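Local atomic coordinates of caprin-1 (Homo sapiens, PDB entry 4WBE), a protein that binds mRNA, regulates its transport, translation and stability, and is essential for the formation of cytoplasmic stress granules. Residues S53-F58 / E104-V109; Y59-P64 / K92-T97. All coordinates share one frame; numbering follows the deposited sequence.

Contact 1 (S53-F58 / E104-V109); sequences SLLDEF and EIVERV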
loop_
_atom_site.group_PDB
_atom_site.type_symbol
_atom_site.label_atom_id
_atom_site.label_comp_id
_atom_site.label_asym_id
_atom_site.label_seq_id
_atom_site.Cartn_x
_atom_site.Cartn_y
_atom_site.Cartn_z
ATOM N N SER A 53 6.923 -18.906 -6.353
ATOM C CA SER A 53 7.834 -18.160 -7.214
ATOM C C SER A 53 7.097 -17.102 -8.030
ATOM O O SER A 53 7.646 -16.037 -8.309
ATOM C CB SER A 53 8.631 -19.100 -8.121
ATOM O OG SER A 53 7.848 -20.216 -8.508
ATOM N N LEU A 54 5.871 -17.414 -8.437
ATOM C CA LEU A 54 5.030 -16.452 -9.137
ATOM C C LEU A 54 4.749 -15.224 -8.274
ATOM O O LEU A 54 4.750 -14.098 -8.766
ATOM C CB LEU A 54 3.712 -17.101 -9.568
ATOM C CG LEU A 54 3.763 -18.120 -10.710
ATOM C CD1 LEU A 54 2.389 -18.732 -10.937
ATOM C CD2 LEU A 54 4.273 -17.484 -11.984
ATOM N N LEU A 55 4.505 -15.450 -6.986
ATOM C CA LEU A 55 4.279 -14.365 -6.038
ATOM C C LEU A 55 5.554 -13.555 -5.789
ATOM O O LEU A 55 5.496 -12.342 -5.578
ATOM C CB LEU A 55 3.716 -14.914 -4.723
ATOM C CG LEU A 55 2.327 -15.557 -4.819
ATOM C CD1 LEU A 55 1.832 -16.009 -3.453
ATOM C CD2 LEU A 55 1.332 -14.598 -5.467
ATOM N N ASP A 56 6.702 -14.228 -5.788
ATOM C CA ASP A 56 7.975 -13.532 -5.648
ATOM C C ASP A 56 8.208 -12.563 -6.804
ATOM O O ASP A 56 8.610 -11.418 -6.595
ATOM C CB ASP A 56 9.141 -14.518 -5.559
ATOM C CG ASP A 56 9.145 -15.319 -4.265
ATOM O OD1 ASP A 56 8.639 -14.812 -3.240
ATOM O OD2 ASP A 56 9.706 -16.438 -4.266
ATOM N N GLU A 57 7.953 -13.032 -8.023
ATOM C CA GLU A 57 8.077 -12.184 -9.205
ATOM C C GLU A 57 7.106 -11.011 -9.163
ATOM O O GLU A 57 7.476 -9.890 -9.500
ATOM C CB GLU A 57 7.906 -12.997 -10.490
ATOM C CG GLU A 57 9.053 -13.958 -10.738
ATOM C CD GLU A 57 10.376 -13.216 -10.835
ATOM O OE1 GLU A 57 10.449 -12.241 -11.613
ATOM O OE2 GLU A 57 11.338 -13.592 -10.132
ATOM N N PHE A 58 5.867 -11.275 -8.757
ATOM C CA PHE A 58 4.871 -10.217 -8.651
ATOM C C PHE A 58 5.279 -9.201 -7.592
ATOM O O PHE A 58 5.073 -7.992 -7.769
ATOM C CB PHE A 58 3.490 -10.785 -8.319
ATOM C CG PHE A 58 2.382 -9.768 -8.414
ATOM C CD1 PHE A 58 1.899 -9.361 -9.650
ATOM C CD2 PHE A 58 1.835 -9.210 -7.266
ATOM C CE1 PHE A 58 0.880 -8.420 -9.745
ATOM C CE2 PHE A 58 0.813 -8.269 -7.350
ATOM C CZ PHE A 58 0.337 -7.873 -8.588
ATOM N N GLU A 104 -6.246 -15.722 -8.174
ATOM C CA GLU A 104 -6.712 -16.997 -7.629
ATOM C C GLU A 104 -5.750 -17.544 -6.569
ATOM O O GLU A 104 -6.182 -18.070 -5.545
ATOM C CB GLU A 104 -6.923 -18.013 -8.758
ATOM C CG GLU A 104 -8.102 -17.684 -9.668
ATOM C CD GLU A 104 -8.049 -18.428 -10.993
ATOM O OE1 GLU A 104 -7.106 -19.222 -11.199
ATOM O OE2 GLU A 104 -8.950 -18.212 -11.830
ATOM N N ILE A 105 -4.451 -17.415 -6.821
ATOM C CA ILE A 105 -3.435 -17.772 -5.836
ATOM C C ILE A 105 -3.565 -16.963 -4.548
ATOM O O ILE A 105 -3.559 -17.525 -3.452
ATOM C CB ILE A 105 -2.007 -17.610 -6.408
ATOM C CG1 ILE A 105 -1.783 -18.592 -7.561
ATOM C CG2 ILE A 105 -0.968 -17.854 -5.334
ATOM C CD1 ILE A 105 -0.465 -18.383 -8.314
ATOM N N VAL A 106 -3.665 -15.644 -4.687
ATOM C CA VAL A 106 -3.800 -14.750 -3.538
ATOM C C VAL A 106 -5.050 -15.078 -2.722
ATOM O O VAL A 106 -5.014 -15.107 -1.488
ATOM C CB VAL A 106 -3.832 -13.261 -3.975
ATOM C CG1 VAL A 106 -4.218 -12.370 -2.807
ATOM C CG2 VAL A 106 -2.474 -12.837 -4.519
ATOM N N GLU A 107 -6.156 -15.322 -3.416
ATOM C CA GLU A 107 -7.394 -15.708 -2.744
ATOM C C GLU A 107 -7.224 -16.969 -1.896
ATOM O O GLU A 107 -7.714 -17.037 -0.767
ATOM C CB GLU A 107 -8.518 -15.925 -3.757
ATOM C CG GLU A 107 -9.104 -14.646 -4.339
ATOM C CD GLU A 107 -10.044 -14.933 -5.490
ATOM O OE1 GLU A 107 -9.738 -15.844 -6.285
ATOM O OE2 GLU A 107 -11.090 -14.266 -5.590
ATOM N N ARG A 108 -6.534 -17.969 -2.435
ATOM C CA ARG A 108 -6.323 -19.202 -1.681
ATOM C C ARG A 108 -5.467 -18.953 -0.441
ATOM O O ARG A 108 -5.711 -19.545 0.616
ATOM C CB ARG A 108 -5.733 -20.327 -2.544
ATOM C CG ARG A 108 -6.749 -21.003 -3.462
ATOM C CD ARG A 108 -6.200 -22.299 -4.056
ATOM N NE ARG A 108 -5.077 -22.088 -4.961
ATOM C CZ ARG A 108 -3.821 -22.396 -4.653
ATOM N NH1 ARG A 108 -3.536 -22.934 -3.475
ATOM N NH2 ARG A 108 -2.853 -22.172 -5.522
ATOM N N VAL A 109 -4.468 -18.083 -0.570
ATOM C CA VAL A 109 -3.638 -17.706 0.574
ATOM C C VAL A 109 -4.459 -16.973 1.642
ATOM O O VAL A 109 -4.429 -17.352 2.818
ATOM C CB VAL A 109 -2.438 -16.835 0.150
ATOM C CG1 VAL A 109 -1.669 -16.362 1.373
ATOM C CG2 VAL A 109 -1.515 -17.615 -0.766
#
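Leu55 and Ile105 meet at the centre of this helix-helix contact. The methyl CG2 of Ile105 sits against the forked end of Leu55. It lies 3.8 Å from Leu55 CD1 and 4.0 Å from Leu55 CD2, so both prongs of the fork touch the one methyl. The two side chains run past each other in opposite directions.

The other branch of Ile105 has its own partner. Its CD1 comes within 3.9 Å of Leu54 CD1, and the two side chains are set nearly perpendicular. With CG1 anti to the carbonyl carbon (chi1 -64°), the CG1-CD1 arm of Ile105 is aimed at Leu54, and CG2, anti to the backbone N, at Leu55. Val106 adds a looser touch at the edge, with its CG2 4.3 Å from Leu55 CD2.

All these contacts are apolar. The helix axes stay 11.4 Å apart and cross at -109°, so the side chains rather than the backbones fill the gap. Further out, Leu55 also packs on Leu28, Ile105 on Leu47, and Val106 on Leu21 of helix 2-27. Leu54 touches Leu102, one turn before Val106 on the same helix. Outside the apolar contact, Arg108 makes a salt bridge to Glu51, which also joins the two helices.

This is steeply crossed, apolar helix packing in the interior of an all-alpha fold. It joins helices 49-62 and 99-111 within the caprin-1 dimerization domain.

Contact 2 (Y59-P64 / K92-T97); sequences YKLVDP and KPVCGT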
loop_
_atom_site.group_PDB
_atom_site.type_symbol
_atom_site.label_atom_id
_atom_site.label_comp_id
_atom_site.label_asym_id
_atom_site.label_seq_id
_atom_site.Cartn_x
_atom_site.Cartn_y
_atom_site.Cartn_z
ATOM N N TYR A 59 5.856 -9.703 -6.500
ATOM C CA TYR A 59 6.332 -8.855 -5.414
ATOM C C TYR A 59 7.288 -7.780 -5.922
ATOM O O TYR A 59 7.189 -6.620 -5.531
ATOM C CB TYR A 59 7.075 -9.710 -4.384
ATOM C CG TYR A 59 7.675 -8.911 -3.245
ATOM C CD1 TYR A 59 6.887 -8.107 -2.433
ATOM C CD2 TYR A 59 9.053 -8.911 -3.034
ATOM C CE1 TYR A 59 7.448 -7.365 -1.397
ATOM C CE2 TYR A 59 9.627 -8.168 -2.014
ATOM C CZ TYR A 59 8.819 -7.396 -1.200
ATOM O OH TYR A 59 9.390 -6.659 -0.186
ATOM N N LYS A 60 8.204 -8.177 -6.802
ATOM C CA LYS A 60 9.167 -7.254 -7.395
ATOM C C LYS A 60 8.475 -6.149 -8.200
ATOM O O LYS A 60 8.932 -5.009 -8.228
ATOM C CB LYS A 60 10.169 -8.023 -8.272
ATOM C CG LYS A 60 10.911 -9.119 -7.525
ATOM C CD LYS A 60 12.193 -9.546 -8.246
ATOM C CE LYS A 60 11.896 -10.200 -9.581
ATOM N NZ LYS A 60 13.056 -10.968 -10.109
ATOM N N LEU A 61 7.374 -6.501 -8.859
ATOM C CA LEU A 61 6.643 -5.559 -9.703
ATOM C C LEU A 61 5.863 -4.514 -8.920
ATOM O O LEU A 61 5.734 -3.371 -9.357
ATOM C CB LEU A 61 5.687 -6.317 -10.618
ATOM C CG LEU A 61 6.368 -7.308 -11.565
ATOM C CD1 LEU A 61 5.330 -7.968 -12.446
ATOM C CD2 LEU A 61 7.432 -6.594 -12.406
ATOM N N VAL A 62 5.328 -4.900 -7.770
ATOM C CA VAL A 62 4.489 -3.982 -7.017
ATOM C C VAL A 62 5.220 -3.313 -5.861
ATOM O O VAL A 62 4.727 -2.335 -5.297
ATOM C CB VAL A 62 3.174 -4.641 -6.548
ATOM C CG1 VAL A 62 2.366 -5.075 -7.749
ATOM C CG2 VAL A 62 3.457 -5.829 -5.637
ATOM N N ASP A 63 6.402 -3.818 -5.530
ATOM C CA ASP A 63 7.235 -3.171 -4.519
ATOM C C ASP A 63 8.634 -2.934 -5.085
ATOM O O ASP A 63 9.613 -3.494 -4.601
ATOM C CB ASP A 63 7.289 -4.050 -3.258
ATOM C CG ASP A 63 7.929 -3.350 -2.081
ATOM O OD1 ASP A 63 7.925 -2.103 -2.050
ATOM O OD2 ASP A 63 8.386 -4.050 -1.157
ATOM N N PRO A 64 8.737 -2.067 -6.108
ATOM C CA PRO A 64 10.035 -1.912 -6.773
ATOM C C PRO A 64 11.054 -1.186 -5.911
ATOM O O PRO A 64 10.692 -0.324 -5.107
ATOM C CB PRO A 64 9.695 -1.070 -8.014
ATOM C CG PRO A 64 8.459 -0.303 -7.635
ATOM C CD PRO A 64 7.688 -1.234 -6.728
ATOM N N LYS A 92 -4.790 -10.700 -18.543
ATOM C CA LYS A 92 -3.649 -10.039 -19.163
ATOM C C LYS A 92 -2.349 -10.670 -18.682
ATOM O O LYS A 92 -2.279 -11.172 -17.561
ATOM C CB LYS A 92 -3.682 -8.533 -18.889
ATOM C CG LYS A 92 -4.853 -7.814 -19.557
ATOM C CD LYS A 92 -4.901 -6.336 -19.169
ATOM C CE LYS A 92 -6.032 -5.602 -19.884
ATOM N NZ LYS A 92 -6.111 -4.166 -19.479
ATOM N N PRO A 93 -1.323 -10.683 -19.545
ATOM C CA PRO A 93 -0.079 -11.369 -19.185
ATOM C C PRO A 93 0.734 -10.632 -18.121
ATOM O O PRO A 93 0.809 -9.404 -18.128
ATOM C CB PRO A 93 0.684 -11.403 -20.517
ATOM C CG PRO A 93 0.182 -10.196 -21.251
ATOM C CD PRO A 93 -1.278 -10.147 -20.920
ATOM N N VAL A 94 1.318 -11.406 -17.210
ATOM C CA VAL A 94 2.246 -10.909 -16.197
ATOM C C VAL A 94 2.940 -12.128 -15.585
ATOM O O VAL A 94 2.295 -13.154 -15.357
ATOM C CB VAL A 94 1.530 -10.058 -15.096
ATOM C CG1 VAL A 94 0.451 -10.865 -14.386
ATOM C CG2 VAL A 94 2.536 -9.517 -14.086
ATOM N N CYS A 95 4.249 -12.032 -15.353
ATOM C CA CYS A 95 5.006 -13.112 -14.709
ATOM C C CYS A 95 4.884 -14.456 -15.420
ATOM O O CYS A 95 4.901 -15.507 -14.776
ATOM C CB CYS A 95 4.569 -13.280 -13.253
ATOM S SG CYS A 95 4.800 -11.808 -12.251
ATOM N N GLY A 96 4.743 -14.425 -16.742
ATOM C CA GLY A 96 4.599 -15.648 -17.508
ATOM C C GLY A 96 3.244 -16.311 -17.311
ATOM O O GLY A 96 3.016 -17.428 -17.781
ATOM N N THR A 97 2.336 -15.621 -16.627
ATOM C CA THR A 97 0.983 -16.129 -16.428
ATOM C C THR A 97 -0.015 -14.984 -16.616
ATOM O O THR A 97 0.224 -14.077 -17.416
ATOM C CB THR A 97 0.821 -16.808 -15.041
ATOM O OG1 THR A 97 -0.542 -17.205 -14.838
ATOM C CG2 THR A 97 1.262 -15.876 -13.921
#
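Leu61 CG is anti to its carbonyl carbon (chi1 -60°), and chi2 is extended, which carries CD1 out from the last turn of helix 49-62 to Val94 and Cys95. Val94 answers with CG2. With chi1 at 59° for CG1, CG2 is left anti to the backbone N and turned to Leu61.

Leu61 CD1 reaches Val94 CG2 at 3.6 Å, methyl against methyl. The two side chains lie alongside, pointing in opposing senses. The same CD1 lies 3.9 Å from Cys95 SG. A single leucine methyl therefore meets both a valine methyl and a sulfur, and the contact is wholly apolar.

The turn sets the places of these two partners. Val94 to Thr97 form a type I' beta turn. It is closed by paired backbone hydrogen bonds, Val94 N to Thr97 O at 2.9 Å and Thr97 N to Val94 O at 2.8 Å. Cys95 and Gly96 occupy its two corners with positive phi. For Cys95, phi is 56°, a value uncommon for a residue with a side chain.

On the helix side, the backbone leaves helical geometry at Asp63, whose N still bonds to Tyr59 O at 2.9 Å. Leu61 is thus close to the end of the helix. It also touches His82 of helix 77-88. Val94 is buried further by Tyr99 and Leu102 of helix 99-111.

The short antiparallel strands 93-94 and 97-98, joined by this tight turn, make a beta hairpin with a two-residue type I' loop (a 2:2 hairpin). Val94 and Cys95 of the hairpin pack on Leu61 in the C-terminal turn of helix 49-62, a small strand element in an otherwise all-alpha domain.

Contacts 1 and 2 share helix 49-62. Contact 1 uses residues 53-58, and contact 2 uses 59-64, of which 59-62 are still helical and form the helix's C-terminal end. Their centres lie about 10 Å apart. Along the chain the order is 53-58, 59-64, 92-97, 104-109. The contacts touch directly. Leu54 CD2 lies 3.5 Å from Cys95 O, and Cys95 SG packs on Glu57 CB at 3.8 Å. From its N-terminal to its C-terminal end, helix 49-62 meets first helix 99-111 and then the hairpin that precedes that helix in sequence. All four segments belong to the caprin-1 dimerization domain, and no second chain of the assembly touches them, so both contacts serve the fold of the single chain.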